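Local coordinates for regulatory Subunit of Protein Kinase A (cAMP-dependent) from Euglena gracilis (Euglena gracilis, PDB 6RSX), which binds cyclic AMP in two cyclic nucleotide-binding domains and, as a regulatory subunit, probably restrains the catalytic subunit of protein kinase A until the nucleotide arrives, at residues C89-Q94 / S105-G110; H69-Q74 / V128-N133; V83-T88 / R135-D140. One frame throughout, in Å; residues are numbered along the deposited sequence. Where two conformers were deposited one is given.

Interaction 1: residues C89-Q94 / S105-G110; sequences CNILIQ and STIGPG. With CMP (adenosine-3',5'-cyclic-monophosphate), chain B.
Ile-91 and Ile-107 cross at about a right angle on the nucleotide-facing side of an antiparallel hairpin, tip against tip, with Ile-91 CD1 3.9 Å from Ile-107 CD1. The two reach this meeting by different torsions. In Ile-91 CG1 is anti to the carbonyl carbon, and the second torsion of -55° folds CD1 back; in Ile-107 CG1 takes the crowded position between backbone N and carbonyl carbon (chi1 55°) and then runs out extended. The other branch of Ile-91 serves the ligand: CG2, anti to the backbone N, sits 3.6 Å from N7 of the cyclic AMP. Further along the same strand Ile-93 CD1 lies 3.7 Å from N1 of the adenine, so two isoleucines of strand 89-93 meet the base at its five-membered and six-membered rings. Ser-105, the partner of Ile-91 in the sheet, lays its hydroxyl alongside, OG being 3.5 Å from Ile-91 CG1.

On the other face Asn-90 and Thr-106 lie side by side, pointing the same way across a non-hydrogen-bonded pair. The hydroxyl Thr-106 OG1 donates to Asn-90 OD1 at 2.9 Å, coming from above the amide plane, and His-103 NE2 is a second partner of that hydroxyl. The main chains are held by nearly straight bonds: Cys-89 and Ile-107 exchange two, while Ile-91 N gives its hydrogen to Ser-105 O at 2.8 Å and 171°.

These strands belong to the beta-roll of the cyclic nucleotide-binding domain, with strand 102-107 at the edge of its sheet and 127-130 flanking 89-93. The chemistry is mostly divided by face: a polar side-chain bond joins the strands on one, whereas on the other, where Ser-105 OG is a polar exception, aliphatic branches offer the adenine dispersion contacts rather than hydrogen bonds.

Interaction 2: residues H69-Q74 / V128-N133; sequences HFIMKQ and VQAVSN
Gln-129 has CG anti to its backbone N (chi1 -179°) and stays extended beyond it, while Phe-70 turns CG anti to the carbonyl carbon with its ring set nearly square to the CA-CB-CG plane (chi2 88°). Together these torsions lay the amide over one ring face, offset toward the rim, the two planes 19° apart and stacked, with Gln-129 CD 3.7 Å from Phe-70 CZ. Nearer the backbone, Gln-129 CB makes a CH-pi contact with the same face, 4.1 Å from the ring centroid. The amide's NE2 is engaged by Gly-68 O, which would help fix its rotation, and Lys-73 CE lies over the opposite face, also toward the rim.

Strand 70-72 is an edge strand of the beta-roll, paired antiparallel with 127-130, and a beta bulge interrupts the pairing where the chain turns a corner at Ile-71. Phe-70 still faces Gln-129, but the next pair is Met-72 with Val-128. Both backbone polar atoms of Val-128 are used at the bulge: its O accepts from Ile-71 N nearly along the C=O axis, and its N donates to Met-72 O at 3.0 Å.

Met-72 and Val-128 then point the same way, side by side, with Met-72 CG 3.7 Å from Val-128 CG2. With CG crowded between the backbone N and the carbonyl carbon, and the chain bent at chi3, the methionine reaches into the nucleotide pocket, where its side chain touches the bound cyclic AMP.

Interaction 3: residues V83-T88 / R135-D140; sequences VIESGT and RLWALD
Glu-85 lays its carboxylate flat over the guanidinium of Arg-135, the two planes 18° apart, with OE1 above the centre of the group and 3.3 Å from Arg-135 CZ. This is a salt bridge of charge alone, since no N-H of the guanidinium points at OE1. The in-plane bond goes instead to Ser-86: Arg-135 NE donates to Ser-86 OG at 2.8 Å, almost straight at 169° and within the guanidinium plane. A water 2.8 Å from Ser-86 OG also accepts from Arg-135 NH2, so one face and one edge of the cation are both held.

The extended Glu-85 chain, with CG anti to the backbone N (chi1 -176°), carries its other oxygen to Trp-137. There the indole NE1 donates to Glu-85 OE2 at 3.0 Å, the oxygen lying near the ring plane but met from above the carboxylate plane. OE2 also forms a salt bridge with Arg-34, and two nearby cations would be expected to keep the carboxylate ionised.

Both side chains reach Arg-135 because Glu-85 and Ser-86 form a classic beta bulge opposite it: Arg-135 O accepts from Glu-85 N at 2.7 Å and from Ser-86 N at 3.1 Å. On the opposite face Ile-84 CG1 packs 3.9 Å from Leu-136 CD2.

Strand 134-140 runs between 61-65 and 80-84 in a four-stranded antiparallel sheet of the beta-roll. Helix 29-39 packs on the Val-83 and Trp-137 side through Ile-35 and Cys-38, while Phe-113 of strand 112-113 meets Ile-84 and Leu-136 on the other.

Overall arrangement
From the N terminus, the chain passes through 69-74, 83-88 and 89-94 before any contact closes. Interaction 1 closes first, as the short hairpin to 105-110, and is nested inside the loops closed by both others. Segment 128-133 then returns to 69-74 in interaction 2, and 135-140 to 83-88 in interaction 3; these two loops cross, their segments alternating. Interactions 1 and 2 share one sheet, in which Asn-90 N meets Gln-129 O, while interaction 3 belongs to the other sheet of the beta-roll. Interactions 2 and 3 touch at Val-131 N and Thr-88 O, 1 and 3 at Gly-110 N and Ile-84 O, both probable hydrogen bonds; strand 80-84 runs on into 89-93, changing sheet.

Interaction 1: residues C89-Q94 / S105-G110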
# COMPACT_ATOMS: atom_id res chain seq x y z
N CYS A 89 -12.85 -8.31 9.33
CA CYS A 89 -12.38 -8.16 10.71
C CYS A 89 -12.39 -6.69 11.08
O CYS A 89 -12.10 -5.83 10.24
CB CYS A 89 -10.92 -8.70 10.92
SG CYS A 89 -10.76 -10.48 10.75
N ASN A 90 -12.72 -6.39 12.33
CA ASN A 90 -12.62 -5.02 12.84
C ASN A 90 -11.29 -4.84 13.57
O ASN A 90 -10.91 -5.68 14.39
CB ASN A 90 -13.76 -4.69 13.79
CG ASN A 90 -15.09 -4.44 13.01
OD1 ASN A 90 -15.06 -4.21 11.81
ND2 ASN A 90 -16.21 -4.53 13.69
N ILE A 91 -10.64 -3.72 13.29
CA ILE A 91 -9.46 -3.28 14.02
C ILE A 91 -9.95 -2.36 15.13
O ILE A 91 -10.59 -1.33 14.86
CB ILE A 91 -8.48 -2.53 13.10
CG1 ILE A 91 -8.08 -3.38 11.90
CG2 ILE A 91 -7.26 -2.04 13.91
CD1 ILE A 91 -7.50 -4.79 12.24
N LEU A 92 -9.68 -2.74 16.38
CA LEU A 92 -10.13 -2.01 17.56
C LEU A 92 -8.91 -1.60 18.39
O LEU A 92 -8.02 -2.42 18.63
CB LEU A 92 -11.06 -2.88 18.42
CG LEU A 92 -12.27 -3.44 17.66
CD1 LEU A 92 -12.74 -4.73 18.22
CD2 LEU A 92 -13.34 -2.41 17.79
N ILE A 93 -8.87 -0.34 18.82
CA ILE A 93 -7.72 0.13 19.59
C ILE A 93 -8.20 0.85 20.85
O ILE A 93 -9.00 1.79 20.78
CB ILE A 93 -6.80 1.04 18.76
CG1 ILE A 93 -6.30 0.27 17.52
CG2 ILE A 93 -5.61 1.57 19.64
CD1 ILE A 93 -5.47 1.15 16.53
N GLN A 94 -7.70 0.40 22.00
CA GLN A 94 -7.95 1.08 23.27
C GLN A 94 -6.88 2.13 23.50
O GLN A 94 -5.71 1.92 23.16
CB GLN A 94 -7.87 0.07 24.44
CG GLN A 94 -8.84 -1.08 24.33
CD GLN A 94 -8.33 -2.24 25.12
OE1 GLN A 94 -7.86 -3.23 24.55
NE2 GLN A 94 -8.41 -2.13 26.45
N SER A 105 -10.98 0.60 11.88
CA SER A 105 -11.18 0.27 10.47
C SER A 105 -11.69 -1.15 10.38
O SER A 105 -11.65 -1.91 11.36
CB SER A 105 -9.89 0.43 9.66
OG SER A 105 -8.92 -0.54 10.00
N THR A 106 -12.17 -1.51 9.19
CA THR A 106 -12.59 -2.86 8.88
C THR A 106 -11.74 -3.34 7.72
O THR A 106 -11.54 -2.59 6.76
CB THR A 106 -14.09 -2.90 8.53
OG1 THR A 106 -14.83 -2.31 9.60
CG2 THR A 106 -14.58 -4.31 8.25
N ILE A 107 -11.24 -4.59 7.81
CA ILE A 107 -10.40 -5.14 6.76
C ILE A 107 -11.02 -6.43 6.23
O ILE A 107 -11.86 -7.08 6.88
CB ILE A 107 -8.94 -5.39 7.26
CG1 ILE A 107 -8.92 -6.26 8.49
CG2 ILE A 107 -8.30 -4.03 7.57
CD1 ILE A 107 -7.48 -6.76 8.87
N GLY A 108 -10.58 -6.82 5.05
CA GLY A 108 -11.16 -7.99 4.42
C GLY A 108 -10.17 -8.81 3.63
O GLY A 108 -8.96 -8.68 3.82
N PRO A 109 -10.67 -9.65 2.73
CA PRO A 109 -9.79 -10.54 1.95
C PRO A 109 -8.58 -9.83 1.33
O PRO A 109 -8.71 -8.76 0.71
CB PRO A 109 -10.74 -11.10 0.87
CG PRO A 109 -12.06 -11.16 1.58
CD PRO A 109 -12.10 -9.89 2.41
N GLY A 110 -7.41 -10.46 1.49
CA GLY A 110 -6.16 -9.92 1.02
C GLY A 110 -5.46 -9.00 2.02
O GLY A 110 -4.26 -8.74 1.86
P CMP B . 0.32 -5.91 15.62
O1P CMP B . 1.31 -7.12 15.64
O2P CMP B . 0.48 -4.72 16.47
O5' CMP B . -1.14 -6.46 16.03
C5' CMP B . -2.32 -5.72 15.69
C4' CMP B . -2.23 -5.40 14.23
O4' CMP B . -3.29 -4.57 13.73
C3' CMP B . -1.00 -4.61 13.86
O3' CMP B . 0.18 -5.37 14.01
C2' CMP B . -1.31 -4.16 12.43
O2' CMP B . -0.95 -5.20 11.54
C1' CMP B . -2.86 -4.03 12.49
N9 CMP B . -3.36 -2.66 12.41
C8 CMP B . -4.36 -2.23 11.57
N7 CMP B . -4.58 -0.95 11.81
C5 CMP B . -3.71 -0.57 12.76
C6 CMP B . -3.54 0.67 13.32
N6 CMP B . -4.22 1.92 13.08
N1 CMP B . -2.62 0.88 14.23
C2 CMP B . -1.86 -0.18 14.64
N3 CMP B . -2.00 -1.43 14.08
C4 CMP B . -2.96 -1.62 13.14

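Interaction 2: residues H69-Q74 / V128-N133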
# COMPACT_ATOMS: atom_id res chain seq x y z
N HIS A 69 -15.41 -13.55 17.42
CA HIS A 69 -14.25 -13.99 18.18
C HIS A 69 -13.00 -13.19 17.82
O HIS A 69 -12.78 -12.81 16.67
CB HIS A 69 -14.03 -15.48 17.96
CG HIS A 69 -15.08 -16.34 18.61
ND1 HIS A 69 -14.77 -17.34 19.50
CD2 HIS A 69 -16.43 -16.34 18.50
CE1 HIS A 69 -15.88 -17.93 19.91
NE2 HIS A 69 -16.90 -17.34 19.32
N PHE A 70 -12.17 -12.94 18.84
CA PHE A 70 -10.93 -12.18 18.66
C PHE A 70 -9.82 -13.09 18.16
O PHE A 70 -9.46 -14.09 18.80
CB PHE A 70 -10.50 -11.49 19.96
CG PHE A 70 -11.35 -10.31 20.34
CD1 PHE A 70 -12.49 -10.48 21.10
CD2 PHE A 70 -11.02 -9.02 19.91
CE1 PHE A 70 -13.28 -9.39 21.45
CE2 PHE A 70 -11.83 -7.91 20.26
CZ PHE A 70 -12.94 -8.10 21.01
N ILE A 71 -9.22 -12.71 17.04
CA ILE A 71 -8.05 -13.41 16.53
C ILE A 71 -6.83 -13.05 17.35
O ILE A 71 -5.94 -13.89 17.59
CB ILE A 71 -7.88 -13.05 15.04
CG1 ILE A 71 -9.07 -13.67 14.28
CG2 ILE A 71 -6.58 -13.62 14.52
CD1 ILE A 71 -9.61 -12.78 13.21
N MET A 72 -6.75 -11.80 17.79
CA MET A 72 -5.72 -11.32 18.70
C MET A 72 -6.29 -10.16 19.50
O MET A 72 -7.21 -9.46 19.06
CB MET A 72 -4.45 -10.89 17.98
CG MET A 72 -4.68 -9.70 16.96
SD MET A 72 -3.12 -9.23 16.15
CE MET A 72 -2.79 -10.71 15.22
N LYS A 73 -5.74 -9.96 20.70
CA LYS A 73 -6.13 -8.84 21.52
C LYS A 73 -4.97 -7.87 21.66
O LYS A 73 -3.81 -8.28 21.77
CB LYS A 73 -6.61 -9.29 22.90
CG LYS A 73 -7.71 -10.29 22.81
CD LYS A 73 -8.89 -9.85 23.65
CE LYS A 73 -9.38 -8.45 23.28
NZ LYS A 73 -10.47 -8.04 24.22
N GLN A 74 -5.31 -6.60 21.69
CA GLN A 74 -4.32 -5.56 21.93
C GLN A 74 -3.53 -5.93 23.19
O GLN A 74 -4.10 -6.48 24.13
CB GLN A 74 -5.00 -4.21 22.10
CG GLN A 74 -4.03 -3.05 22.09
CD GLN A 74 -4.77 -1.73 22.11
OE1 GLN A 74 -5.96 -1.71 21.83
NE2 GLN A 74 -4.10 -0.64 22.49
N VAL A 128 -8.06 -7.52 16.95
CA VAL A 128 -8.65 -7.82 15.63
C VAL A 128 -9.78 -8.81 15.84
O VAL A 128 -9.53 -9.95 16.29
CB VAL A 128 -7.61 -8.39 14.65
CG1 VAL A 128 -8.23 -8.61 13.25
CG2 VAL A 128 -6.41 -7.47 14.57
N GLN A 129 -11.01 -8.39 15.55
CA GLN A 129 -12.19 -9.19 15.87
C GLN A 129 -12.90 -9.63 14.60
O GLN A 129 -13.17 -8.80 13.73
CB GLN A 129 -13.15 -8.38 16.74
CG GLN A 129 -14.38 -9.17 17.12
CD GLN A 129 -15.24 -8.42 18.13
OE1 GLN A 129 -15.26 -7.20 18.14
NE2 GLN A 129 -15.93 -9.16 19.00
N ALA A 130 -13.21 -10.92 14.49
CA ALA A 130 -13.96 -11.39 13.33
C ALA A 130 -15.35 -10.76 13.36
O ALA A 130 -16.04 -10.78 14.38
CB ALA A 130 -14.08 -12.90 13.34
N VAL A 131 -15.78 -10.22 12.22
CA VAL A 131 -17.14 -9.68 12.11
C VAL A 131 -18.05 -10.80 11.63
O VAL A 131 -19.03 -11.14 12.29
CB VAL A 131 -17.18 -8.47 11.17
CG1 VAL A 131 -18.65 -8.00 10.94
CG2 VAL A 131 -16.36 -7.34 11.72
N SER A 132 -17.73 -11.35 10.47
CA SER A 132 -18.31 -12.58 9.96
C SER A 132 -17.49 -13.76 10.48
O SER A 132 -16.49 -13.58 11.18
CB SER A 132 -18.29 -12.56 8.44
OG SER A 132 -16.93 -12.48 7.99
N ASN A 133 -17.87 -14.98 10.11
CA ASN A 133 -16.91 -16.07 10.17
C ASN A 133 -15.75 -15.71 9.25
O ASN A 133 -15.95 -15.13 8.17
CB ASN A 133 -17.53 -17.37 9.72
CG ASN A 133 -18.63 -17.83 10.64
OD1 ASN A 133 -18.69 -17.45 11.82
ND2 ASN A 133 -19.52 -18.67 10.11

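Interaction 3: residues V83-T88 / R135-D140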
# COMPACT_ATOMS: atom_id res chain seq x y z
N VAL A 83 -3.03 -13.24 6.91
CA VAL A 83 -3.73 -12.65 5.74
C VAL A 83 -5.16 -13.20 5.71
O VAL A 83 -5.38 -14.40 5.84
CB VAL A 83 -3.01 -12.96 4.41
CG1 VAL A 83 -3.68 -12.23 3.21
CG2 VAL A 83 -1.52 -12.58 4.48
N ILE A 84 -6.14 -12.32 5.48
CA ILE A 84 -7.52 -12.75 5.44
C ILE A 84 -7.79 -13.45 4.10
O ILE A 84 -7.50 -12.91 3.03
CB ILE A 84 -8.47 -11.55 5.61
CG1 ILE A 84 -8.29 -10.93 7.01
CG2 ILE A 84 -9.90 -12.03 5.41
CD1 ILE A 84 -9.15 -9.64 7.25
N GLU A 85 -8.40 -14.64 4.17
CA GLU A 85 -8.89 -15.32 2.98
C GLU A 85 -10.38 -15.03 2.76
O GLU A 85 -10.77 -14.65 1.65
CB GLU A 85 -8.66 -16.83 3.11
CG GLU A 85 -9.09 -17.58 1.82
CD GLU A 85 -8.74 -19.08 1.94
OE1 GLU A 85 -8.98 -19.67 3.03
OE2 GLU A 85 -8.14 -19.62 0.99
N SER A 86 -11.19 -15.14 3.82
CA SER A 86 -12.64 -14.90 3.76
C SER A 86 -13.07 -14.12 4.98
O SER A 86 -12.50 -14.26 6.07
CB SER A 86 -13.47 -16.19 3.82
OG SER A 86 -12.93 -17.23 3.06
N GLY A 87 -14.13 -13.31 4.82
CA GLY A 87 -14.72 -12.62 5.95
C GLY A 87 -14.12 -11.25 6.12
O GLY A 87 -13.21 -10.83 5.41
N THR A 88 -14.62 -10.52 7.11
CA THR A 88 -14.07 -9.22 7.45
C THR A 88 -13.75 -9.20 8.95
O THR A 88 -14.34 -9.95 9.74
CB THR A 88 -14.98 -8.08 7.10
OG1 THR A 88 -16.17 -8.15 7.92
CG2 THR A 88 -15.32 -8.12 5.54
N ARG A 135 -11.85 -16.87 7.49
CA ARG A 135 -10.79 -17.81 7.16
C ARG A 135 -9.51 -17.01 6.95
O ARG A 135 -9.52 -15.97 6.29
CB ARG A 135 -11.11 -18.61 5.89
CG ARG A 135 -12.23 -19.63 5.98
CD ARG A 135 -12.28 -20.60 4.74
NE ARG A 135 -12.31 -19.91 3.43
CZ ARG A 135 -12.10 -20.52 2.27
NH1 ARG A 135 -11.85 -21.84 2.25
NH2 ARG A 135 -12.13 -19.83 1.14
N LEU A 136 -8.39 -17.51 7.51
CA LEU A 136 -7.12 -16.79 7.43
C LEU A 136 -6.03 -17.76 6.99
O LEU A 136 -6.13 -18.96 7.23
CB LEU A 136 -6.68 -16.24 8.82
CG LEU A 136 -7.70 -15.48 9.69
CD1 LEU A 136 -7.36 -15.47 11.16
CD2 LEU A 136 -7.69 -14.06 9.22
N TRP A 137 -4.98 -17.22 6.37
CA TRP A 137 -3.70 -17.92 6.23
C TRP A 137 -2.68 -17.25 7.14
O TRP A 137 -2.64 -16.03 7.24
CB TRP A 137 -3.24 -17.88 4.77
CG TRP A 137 -4.00 -18.84 3.89
CD1 TRP A 137 -5.04 -18.56 2.99
CD2 TRP A 137 -3.79 -20.23 3.81
NE1 TRP A 137 -5.46 -19.72 2.39
CE2 TRP A 137 -4.70 -20.76 2.87
CE3 TRP A 137 -2.88 -21.10 4.43
CZ2 TRP A 137 -4.73 -22.12 2.55
CZ3 TRP A 137 -2.92 -22.44 4.12
CH2 TRP A 137 -3.83 -22.95 3.19
N ALA A 138 -1.85 -18.03 7.83
CA ALA A 138 -0.98 -17.47 8.85
C ALA A 138 0.45 -17.94 8.66
O ALA A 138 0.68 -19.05 8.18
CB ALA A 138 -1.43 -17.90 10.25
N LEU A 139 1.40 -17.06 8.97
CA LEU A 139 2.82 -17.39 9.10
C LEU A 139 3.21 -17.28 10.56
O LEU A 139 2.86 -16.31 11.24
CB LEU A 139 3.71 -16.43 8.31
CG LEU A 139 3.76 -16.50 6.79
CD1 LEU A 139 4.58 -15.34 6.28
CD2 LEU A 139 4.41 -17.83 6.44
N ASP A 140 4.02 -18.23 11.02
CA ASP A 140 4.47 -18.11 12.40
C ASP A 140 5.64 -17.13 12.51
O ASP A 140 6.18 -16.61 11.52
CB ASP A 140 4.81 -19.48 12.97
CG ASP A 140 6.03 -20.14 12.31
OD1 ASP A 140 6.87 -19.47 11.68
OD2 ASP A 140 6.15 -21.38 12.48
O HOH W 1 -13.66 -17.22 0.32